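Local coordinates for SusD superfamily protein (Parabacteroides distasonis, PDB 3OTN) that probably binds carbohydrate or another nutrient at the bacterial outer membrane, in the manner of SusD-family proteins, at residues Ser25-Asn30 / Thr182-Met187; Lys119-Leu124 / Phe249-Gln254. All blocks are in the same frame, centred on the assembly; numbering follows the deposited sequence.

Interaction 1 of 2, residues Ser25-Asn30 / Thr182-Met187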
ATOM      1  N   SER A  25     -17.099 -12.679   0.167  1.00 19.81           N
ATOM      2  CA  SER A  25     -17.692 -11.357   0.434  1.00 21.34           C
ATOM      3  C   SER A  25     -16.672 -10.450   1.146  1.00 19.33           C
ATOM      4  O   SER A  25     -16.695  -9.230   0.974  1.00 19.36           O
ATOM      5  CB  SER A  25     -19.026 -11.485   1.239  1.00 22.88           C
ATOM      6  OG  SER A  25     -18.797 -11.768   2.634  1.00 23.82           O
ATOM      7  N   ALA A  26     -15.745 -11.059   1.887  1.00 16.24           N
ATOM      8  CA  ALA A  26     -14.700 -10.325   2.620  1.00 16.29           C
ATOM      9  C   ALA A  26     -13.690  -9.650   1.706  1.00 16.33           C
ATOM     10  O   ALA A  26     -13.114  -8.592   2.062  1.00 20.38           O
ATOM     11  CB  ALA A  26     -13.974 -11.258   3.638  1.00 15.71           C
ATOM     12  N   TYR A  27     -13.515 -10.221   0.515  1.00 18.88           N
ATOM     13  CA  TYR A  27     -12.601  -9.687  -0.505  1.00 20.17           C
ATOM     14  C   TYR A  27     -13.174  -8.507  -1.297  1.00 18.48           C
ATOM     15  O   TYR A  27     -12.408  -7.775  -1.923  1.00 18.46           O
ATOM     16  CB  TYR A  27     -12.199 -10.775  -1.515  1.00 20.47           C
ATOM     17  CG  TYR A  27     -11.379 -11.968  -0.991  1.00 17.61           C
ATOM     18  CD1 TYR A  27     -11.919 -12.940  -0.142  1.00 19.07           C
ATOM     19  CD2 TYR A  27     -10.058 -12.121  -1.378  1.00 16.37           C
ATOM     20  CE1 TYR A  27     -11.127 -14.031   0.306  1.00 19.05           C
ATOM     21  CE2 TYR A  27      -9.276 -13.184  -0.944  1.00 19.41           C
ATOM     22  CZ  TYR A  27      -9.799 -14.147  -0.130  1.00 20.33           C
ATOM     23  OH  TYR A  27      -8.935 -15.184   0.239  1.00 17.85           O
ATOM     24  N   LEU A  28     -14.489  -8.343  -1.291  1.00 17.47           N
ATOM     25  CA  LEU A  28     -15.161  -7.416  -2.208  1.00 19.08           C
ATOM     26  C   LEU A  28     -14.661  -5.996  -2.069  1.00 18.61           C
ATOM     27  O   LEU A  28     -14.383  -5.327  -3.064  1.00 17.98           O
ATOM     28  CB  LEU A  28     -16.681  -7.441  -2.006  1.00 18.51           C
ATOM     29  CG  LEU A  28     -17.389  -8.733  -2.399  1.00 24.71           C
ATOM     30  CD1 LEU A  28     -18.891  -8.616  -2.045  1.00 24.84           C
ATOM     31  CD2 LEU A  28     -17.129  -9.051  -3.867  1.00 20.31           C
ATOM     32  N   LYS A  29     -14.496  -5.554  -0.826  1.00 18.42           N
ATOM     33  CA  LYS A  29     -14.093  -4.170  -0.585  1.00 19.88           C
ATOM     34  C   LYS A  29     -12.568  -3.981  -0.626  1.00 18.13           C
ATOM     35  O   LYS A  29     -12.072  -2.895  -0.322  1.00 18.71           O
ATOM     36  CB  LYS A  29     -14.777  -3.606   0.675  1.00 19.54           C
ATOM     37  CG  LYS A  29     -16.275  -3.290   0.447  1.00 24.65           C
ATOM     38  CD  LYS A  29     -16.405  -2.049  -0.439  1.00 29.00           C
ATOM     39  CE  LYS A  29     -17.810  -1.579  -0.615  1.00 39.79           C
ATOM     40  NZ  LYS A  29     -18.560  -2.568  -1.307  1.00 25.52           N
ATOM     41  N   ASN A  30     -11.823  -5.006  -1.064  1.00 19.41           N
ATOM     42  CA  ASN A  30     -10.428  -4.815  -1.494  1.00 18.78           C
ATOM     43  C   ASN A  30     -10.237  -3.804  -2.659  1.00 18.19           C
ATOM     44  O   ASN A  30      -9.104  -3.380  -2.943  1.00 19.32           O
ATOM     45  CB  ASN A  30      -9.775  -6.157  -1.900  1.00 17.40           C
ATOM     46  CG  ASN A  30      -9.440  -7.063  -0.715  1.00 18.87           C
ATOM     47  OD1 ASN A  30     -10.022  -6.969   0.400  1.00 23.37           O
ATOM     48  ND2 ASN A  30      -8.544  -8.001  -0.963  1.00 11.59           N
ATOM     49  N   THR A 182      -3.439 -17.653  -6.972  1.00 27.03           N
ATOM     50  CA  THR A 182      -4.676 -17.263  -7.617  1.00 27.80           C
ATOM     51  C   THR A 182      -5.266 -16.015  -7.006  1.00 25.97           C
ATOM     52  O   THR A 182      -6.242 -15.530  -7.496  1.00 27.97           O
ATOM     53  CB  THR A 182      -5.749 -18.376  -7.541  1.00 29.18           C
ATOM     54  OG1 THR A 182      -6.153 -18.549  -6.185  1.00 28.66           O
ATOM     55  CG2 THR A 182      -5.206 -19.706  -8.121  1.00 28.50           C
ATOM     56  N   GLY A 183      -4.692 -15.501  -5.929  1.00 24.66           N
ATOM     57  CA  GLY A 183      -5.151 -14.261  -5.341  1.00 25.73           C
ATOM     58  C   GLY A 183      -5.773 -14.439  -3.958  1.00 26.42           C
ATOM     59  O   GLY A 183      -6.067 -13.447  -3.315  1.00 23.37           O
ATOM     60  N   ARG A 184      -5.924 -15.670  -3.468  1.00 21.91           N
ATOM     61  CA  ARG A 184      -6.585 -15.869  -2.138  1.00 22.18           C
ATOM     62  C   ARG A 184      -5.596 -15.543  -1.013  1.00 20.13           C
ATOM     63  O   ARG A 184      -4.382 -15.534  -1.236  1.00 18.78           O
ATOM     64  CB  ARG A 184      -7.103 -17.290  -2.010  1.00 21.87           C
ATOM     65  CG  ARG A 184      -8.104 -17.613  -3.135  1.00 23.16           C
ATOM     66  CD  ARG A 184      -8.991 -18.722  -2.783  1.00 30.91           C
ATOM     67  NE  ARG A 184      -9.934 -18.364  -1.717  1.00 28.62           N
ATOM     68  CZ  ARG A 184     -11.110 -17.752  -1.874  1.00 30.52           C
ATOM     69  NH1 ARG A 184     -11.567 -17.347  -3.067  1.00 25.57           N
ATOM     70  NH2 ARG A 184     -11.873 -17.560  -0.804  1.00 21.14           N
ATOM     71  N   VAL A 185      -6.136 -15.192   0.147  1.00 16.33           N
ATOM     72  CA  VAL A 185      -5.339 -15.030   1.357  1.00 18.32           C
ATOM     73  C   VAL A 185      -4.574 -16.352   1.652  1.00 19.02           C
ATOM     74  O   VAL A 185      -5.095 -17.439   1.425  1.00 22.67           O
ATOM     75  CB  VAL A 185      -6.262 -14.645   2.549  1.00 19.53           C
ATOM     76  CG1 VAL A 185      -5.498 -14.646   3.856  1.00 18.91           C
ATOM     77  CG2 VAL A 185      -6.914 -13.273   2.253  1.00 16.91           C
ATOM     78  N   SER A 186      -3.329 -16.247   2.096  1.00 18.10           N
ATOM     79  CA  SER A 186      -2.472 -17.393   2.406  1.00 18.48           C
ATOM     80  C   SER A 186      -1.783 -17.096   3.726  1.00 21.12           C
ATOM     81  O   SER A 186      -1.834 -15.971   4.202  1.00 16.58           O
ATOM     82  CB  SER A 186      -1.386 -17.526   1.333  1.00 17.90           C
ATOM     83  OG  SER A 186      -0.568 -16.351   1.278  1.00 21.93           O
HETATM   84  N   MSE A 187      -1.095 -18.079   4.291  1.00 19.96           N
HETATM   85  CA  MSE A 187      -0.346 -17.821   5.523  1.00 22.48           C
HETATM   86  C   MSE A 187       0.761 -16.811   5.272  1.00 20.97           C
HETATM   87  O   MSE A 187       1.090 -16.017   6.157  1.00 20.99           O
HETATM   88  CB  MSE A 187       0.231 -19.107   6.103  1.00 21.34           C
HETATM   89  CG  MSE A 187       0.715 -18.926   7.509  1.00 30.93           C
HETATM   90 SE   MSE A 187      -0.865 -18.748   8.613  0.75 33.22          SE
HETATM   91  CE  MSE A 187      -1.431 -20.599   8.607  1.00 31.91           C
TER
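Tyr27 and Val185 meet through a hydrogen bond in which a tyrosine hydroxyl reads the backbone of a distant loop. The amide of Val185 gives its proton to the phenol oxygen, with Val185 N 2.8 Å from Tyr27 OH and an N-H...O angle of 166°, close to straight. The amide lies at the rim of the ring, near its plane. The same hydroxyl is also hydrogen-bonded to Glu117 OE1, so two partners fix where the end of the ring sits.

Charge enters through Arg184, whose side chain crosses that of Tyr27 at about a right angle. The first part of the side chain heads past the tyrosine, its CB in van der Waals contact 3.6 Å from Tyr27 OH, and a bend at chi3 (69°) carries the guanidinium back over the phenol end. Tyr27 OH then lies over one guanidinium face, while Arg184 NH2 comes to 3.8 Å from Tyr27 CE1; the planes of the two groups are 44° apart, far from a parallel stack. Arg184 NH2 makes a salt bridge to Glu117, the carboxylate that Tyr27 uses, and Arg184 NH1 is hydrogen-bonded to Asn24 OD1. Glu117 thus positions both side chains.

Apolar packing completes the contact. Val185 turns its CG2 branch to the end of the ring, 3.8 Å from Tyr27 CZ.

The contact joins two inter-helix loops within the amino-terminal, largely helical region of this SusD-family protein, which belongs to the TPR clan. Tyr27 lies in the loop that follows helix 15-25, its partners in the one leading into helix 187-202, which Ser186 caps at its N-terminus through Ala189 N. Helix 108-133 lines the contact with Met121 against Tyr27 and Phe120 against Val185, while Tyr251 of strand 249-253 touches both Tyr27 and Val185.

Interaction 2 of 2, residues Lys119-Leu124 / Phe249-Gln254. With EDO (1,2-ethanediol), chain K; ACT (acetate ion), chain F; EDO (1,2-ethanediol), chain R.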
ATOM      1  N   LYS A 119     -10.803 -13.333   8.998  1.00 17.15           N
ATOM      2  CA  LYS A 119     -10.154 -12.632  10.106  1.00 18.11           C
ATOM      3  C   LYS A 119      -8.951 -11.843   9.603  1.00 16.21           C
ATOM      4  O   LYS A 119      -8.720 -10.723  10.067  1.00 19.41           O
ATOM      5  CB  LYS A 119      -9.743 -13.574  11.224  1.00 18.68           C
ATOM      6  CG  LYS A 119     -10.905 -14.090  12.041  1.00 23.09           C
ATOM      7  CD  LYS A 119     -10.412 -15.197  12.962  1.00 26.90           C
ATOM      8  CE  LYS A 119     -11.563 -15.876  13.710  1.00 30.96           C
ATOM      9  NZ  LYS A 119     -11.013 -16.857  14.699  1.00 25.27           N
ATOM     10  N   PHE A 120      -8.179 -12.423   8.673  1.00 16.52           N
ATOM     11  CA  PHE A 120      -7.097 -11.682   8.018  1.00 14.91           C
ATOM     12  C   PHE A 120      -7.645 -10.379   7.440  1.00 17.33           C
ATOM     13  O   PHE A 120      -7.051  -9.319   7.653  1.00 18.95           O
ATOM     14  CB  PHE A 120      -6.404 -12.505   6.918  1.00 15.38           C
ATOM     15  CG  PHE A 120      -5.562 -11.679   5.967  1.00 17.46           C
ATOM     16  CD1 PHE A 120      -4.201 -11.443   6.226  1.00 14.61           C
ATOM     17  CD2 PHE A 120      -6.119 -11.150   4.820  1.00 19.09           C
ATOM     18  CE1 PHE A 120      -3.423 -10.683   5.349  1.00 20.29           C
ATOM     19  CE2 PHE A 120      -5.357 -10.358   3.952  1.00 13.85           C
ATOM     20  CZ  PHE A 120      -3.993 -10.149   4.210  1.00 18.94           C
HETATM   21  N   MSE A 121      -8.791 -10.455   6.742  1.00 16.79           N
HETATM   22  CA  MSE A 121      -9.305  -9.293   6.032  1.00 17.29           C
HETATM   23  C   MSE A 121      -9.765  -8.187   6.986  1.00 17.71           C
HETATM   24  O   MSE A 121      -9.593  -6.995   6.707  1.00 19.15           O
HETATM   25  CB  MSE A 121     -10.468  -9.678   5.083  1.00 14.68           C
HETATM   26  CG  MSE A 121     -10.441  -8.893   3.784  1.00 15.02           C
HETATM   27 SE   MSE A 121      -8.992  -9.375   2.638  0.75 14.91          SE
HETATM   28  CE  MSE A 121      -9.811 -11.017   2.081  1.00 15.70           C
ATOM     29  N   ARG A 122     -10.398  -8.593   8.079  1.00 18.54           N
ATOM     30  CA  ARG A 122     -10.873  -7.649   9.049  1.00 16.13           C
ATOM     31  C   ARG A 122      -9.679  -6.905   9.635  1.00 15.64           C
ATOM     32  O   ARG A 122      -9.711  -5.690   9.758  1.00 16.73           O
ATOM     33  CB  ARG A 122     -11.717  -8.343  10.122  1.00 18.03           C
ATOM     34  CG  ARG A 122     -12.195  -7.356  11.147  1.00 17.72           C
ATOM     35  CD  ARG A 122     -13.259  -7.882  12.021  1.00 22.22           C
ATOM     36  NE  ARG A 122     -12.793  -8.925  12.912  1.00 18.28           N
ATOM     37  CZ  ARG A 122     -13.593  -9.666  13.659  1.00 21.47           C
ATOM     38  NH1 ARG A 122     -14.917  -9.474  13.643  1.00 24.83           N
ATOM     39  NH2 ARG A 122     -13.070 -10.619  14.426  1.00 19.39           N
ATOM     40  N   ALA A 123      -8.631  -7.646  10.000  1.00 16.29           N
ATOM     41  CA  ALA A 123      -7.401  -7.060  10.471  1.00 16.23           C
ATOM     42  C   ALA A 123      -6.814  -6.088   9.460  1.00 16.07           C
ATOM     43  O   ALA A 123      -6.327  -5.032   9.853  1.00 17.20           O
ATOM     44  CB  ALA A 123      -6.357  -8.133  10.849  1.00 16.83           C
ATOM     45  N   LEU A 124      -6.837  -6.458   8.185  1.00 15.78           N
ATOM     46  CA  LEU A 124      -6.302  -5.638   7.104  1.00 16.99           C
ATOM     47  C   LEU A 124      -7.042  -4.289   6.980  1.00 16.25           C
ATOM     48  O   LEU A 124      -6.417  -3.214   6.947  1.00 14.57           O
ATOM     49  CB  LEU A 124      -6.332  -6.410   5.765  1.00 19.01           C
ATOM     50  CG  LEU A 124      -5.727  -5.713   4.518  1.00 19.35           C
ATOM     51  CD1 LEU A 124      -4.223  -5.499   4.676  1.00 16.44           C
ATOM     52  CD2 LEU A 124      -6.088  -6.431   3.243  1.00 14.56           C
ATOM     53  N   PHE A 249       4.968 -11.613  -5.265  1.00 18.12           N
ATOM     54  CA  PHE A 249       3.670 -11.116  -4.833  1.00 18.90           C
ATOM     55  C   PHE A 249       3.010 -12.052  -3.821  1.00 18.26           C
ATOM     56  O   PHE A 249       2.827 -13.242  -4.074  1.00 16.53           O
ATOM     57  CB  PHE A 249       2.746 -10.820  -5.994  1.00 19.62           C
ATOM     58  CG  PHE A 249       3.314  -9.828  -6.999  1.00 19.49           C
ATOM     59  CD1 PHE A 249       3.857  -8.616  -6.588  1.00 18.35           C
ATOM     60  CD2 PHE A 249       3.332 -10.146  -8.356  1.00 22.76           C
ATOM     61  CE1 PHE A 249       4.377  -7.709  -7.522  1.00 19.68           C
ATOM     62  CE2 PHE A 249       3.824  -9.267  -9.285  1.00 22.80           C
ATOM     63  CZ  PHE A 249       4.353  -8.037  -8.881  1.00 19.13           C
ATOM     64  N   ILE A 250       2.632 -11.471  -2.687  1.00 18.80           N
ATOM     65  CA  ILE A 250       2.060 -12.203  -1.533  1.00 19.27           C
ATOM     66  C   ILE A 250       0.563 -11.929  -1.435  1.00 17.85           C
ATOM     67  O   ILE A 250      -0.247 -12.872  -1.332  1.00 20.27           O
ATOM     68  CB  ILE A 250       2.790 -11.797  -0.211  1.00 19.47           C
ATOM     69  CG1 ILE A 250       4.265 -12.185  -0.285  1.00 16.28           C
ATOM     70  CG2 ILE A 250       2.167 -12.516   1.018  1.00 18.64           C
ATOM     71  CD1 ILE A 250       5.108 -11.559   0.817  1.00 22.56           C
ATOM     72  N   TYR A 251       0.189 -10.660  -1.486  1.00 17.22           N
ATOM     73  CA  TYR A 251      -1.232 -10.289  -1.557  1.00 18.15           C
ATOM     74  C   TYR A 251      -1.419  -9.068  -2.471  1.00 19.52           C
ATOM     75  O   TYR A 251      -0.685  -8.097  -2.365  1.00 17.88           O
ATOM     76  CB  TYR A 251      -1.776 -10.044  -0.130  1.00 18.49           C
ATOM     77  CG  TYR A 251      -3.265 -10.096  -0.112  1.00 24.21           C
ATOM     78  CD1 TYR A 251      -3.929 -11.311  -0.232  1.00 17.17           C
ATOM     79  CD2 TYR A 251      -4.022  -8.927  -0.044  1.00 21.52           C
ATOM     80  CE1 TYR A 251      -5.333 -11.369  -0.268  1.00 19.16           C
ATOM     81  CE2 TYR A 251      -5.428  -8.967  -0.071  1.00 20.16           C
ATOM     82  CZ  TYR A 251      -6.074 -10.172  -0.196  1.00 21.88           C
ATOM     83  OH  TYR A 251      -7.435 -10.196  -0.242  1.00 20.38           O
ATOM     84  N   GLN A 252      -2.418  -9.116  -3.344  1.00 16.80           N
ATOM     85  CA  GLN A 252      -2.606  -8.085  -4.323  1.00 16.71           C
ATOM     86  C   GLN A 252      -4.081  -7.785  -4.527  1.00 17.28           C
ATOM     87  O   GLN A 252      -4.935  -8.640  -4.344  1.00 16.12           O
ATOM     88  CB  GLN A 252      -2.048  -8.572  -5.681  1.00 17.22           C
ATOM     89  CG  GLN A 252      -0.549  -8.859  -5.722  1.00 17.02           C
ATOM     90  CD  GLN A 252      -0.019  -8.899  -7.123  1.00 16.09           C
ATOM     91  OE1 GLN A 252      -0.295  -9.847  -7.871  1.00 16.43           O
ATOM     92  NE2 GLN A 252       0.758  -7.869  -7.504  1.00 15.73           N
ATOM     93  N   VAL A 253      -4.354  -6.581  -5.003  1.00 17.95           N
ATOM     94  CA  VAL A 253      -5.625  -6.249  -5.589  1.00 16.55           C
ATOM     95  C   VAL A 253      -5.671  -6.872  -6.989  1.00 15.33           C
ATOM     96  O   VAL A 253      -4.714  -6.736  -7.763  1.00 17.55           O
ATOM     97  CB  VAL A 253      -5.839  -4.757  -5.705  1.00 17.85           C
ATOM     98  CG1 VAL A 253      -7.200  -4.504  -6.280  1.00 13.86           C
ATOM     99  CG2 VAL A 253      -5.755  -4.070  -4.294  1.00 19.21           C
ATOM    100  N   GLN A 254      -6.774  -7.541  -7.311  1.00 16.92           N
ATOM    101  CA  GLN A 254      -6.894  -8.331  -8.558  1.00 17.69           C
ATOM    102  C   GLN A 254      -7.548  -7.521  -9.662  1.00 18.78           C
ATOM    103  O   GLN A 254      -8.658  -6.971  -9.496  1.00 16.94           O
ATOM    104  CB  GLN A 254      -7.700  -9.618  -8.356  1.00 18.35           C
ATOM    105  CG  GLN A 254      -7.200 -10.518  -7.181  1.00 17.92           C
ATOM    106  CD  GLN A 254      -5.796 -11.033  -7.387  1.00 18.28           C
ATOM    107  OE1 GLN A 254      -4.919 -10.940  -6.496  1.00 21.05           O
ATOM    108  NE2 GLN A 254      -5.554 -11.542  -8.545  1.00 12.86           N
TER
HETATM  109  C1  EDO K 612     -10.233  -6.988  -5.513  1.00 33.49           C
HETATM  110  O1  EDO K 612      -8.995  -7.748  -5.552  1.00 23.81           O
HETATM  111  C2  EDO K 612     -10.845  -6.845  -6.915  1.00 32.85           C
HETATM  112  O2  EDO K 612     -10.130  -5.810  -7.603  1.00 19.72           O
HETATM  113  C   ACT F 604     -10.125 -19.419  12.951  1.00 51.54           C
HETATM  114  O   ACT F 604      -9.204 -18.802  13.556  1.00 52.50           O
HETATM  115  OXT ACT F 604      -9.771 -19.891  11.849  1.00 49.62           O
HETATM  116  CH3 ACT F 604     -11.532 -19.574  13.492  1.00 46.46           C
HETATM  117  C1  EDO R 631     -18.397 -11.466  14.119  1.00 38.42           C
HETATM  118  O1  EDO R 631     -19.807 -11.412  14.286  1.00 47.95           O
HETATM  119  C2  EDO R 631     -17.736 -11.681  15.472  1.00 51.20           C
HETATM  120  O2  EDO R 631     -16.422 -11.110  15.475  1.00 49.22           O
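A helix-to-strand contact in the protein core brings Phe120, Met121 and Leu124 of helix 108-133 around the single ring of Tyr251, on strand 249-253. Phe120 makes a T-shaped (edge-to-face) pair with it: the Phe120 edge is directed at the Tyr251 face, with CE2 of Phe120 above the ring centre, the two centroids 5.3 Å apart and the planes at 63°. The other two approach obliquely. Met121 is bent at chi2 and chi3, which brings its selenium 3.4 Å from Tyr251 OH and 5.2 Å from the centroid of that ring, a Met-aromatic contact in selenomethionine form. Leu124 adds its CD2 branch, 4.2 Å from Tyr251 CE2.

The ring is delivered by a classic beta bulge: Ile250 and Tyr251 both face Tyr358, and the chain turns a corner at these two residues within the middle strand of a small antiparallel sheet. With CG anti to the backbone N (chi1 -162°), Tyr251 reaches out to the helix. Its buried hydroxyl is hydrogen-bonded to Asn30 ND2, so the polar end is satisfied although its neighbours on 119-124 are the selenium and methyl of Met121. Ala189, Val190 and Leu193 of helix 187-202 also pack against Phe120. Just past the strand, Gln254 N donates to O1 of a 1,2-ethanediol at 2.8 Å, probably a molecule from the crystallisation liquor, whose O2 donates back to Gln254 O.

From the N terminus, the chain leaves helix 15-25 through residues 25-30, then runs along helix 108-133, where 119-124 waits for its partner. At 182-187 interaction 1 closes its loop, 152 residues apart at the closest ends; 249-254 then closes interaction 2, across 125. Their segments alternate, so the two closures cross. Their centres lie only 6 Å apart, and they touch directly: the carbonyl oxygen of Ala26 packs on Met121. Interaction 1 stays within the amino-terminal helical region, tying the loop after helix 15-25 to the approach to helix 187-202, while interaction 2 joins that region, through the long helix 108-133, to the small sheet in the later part of the chain.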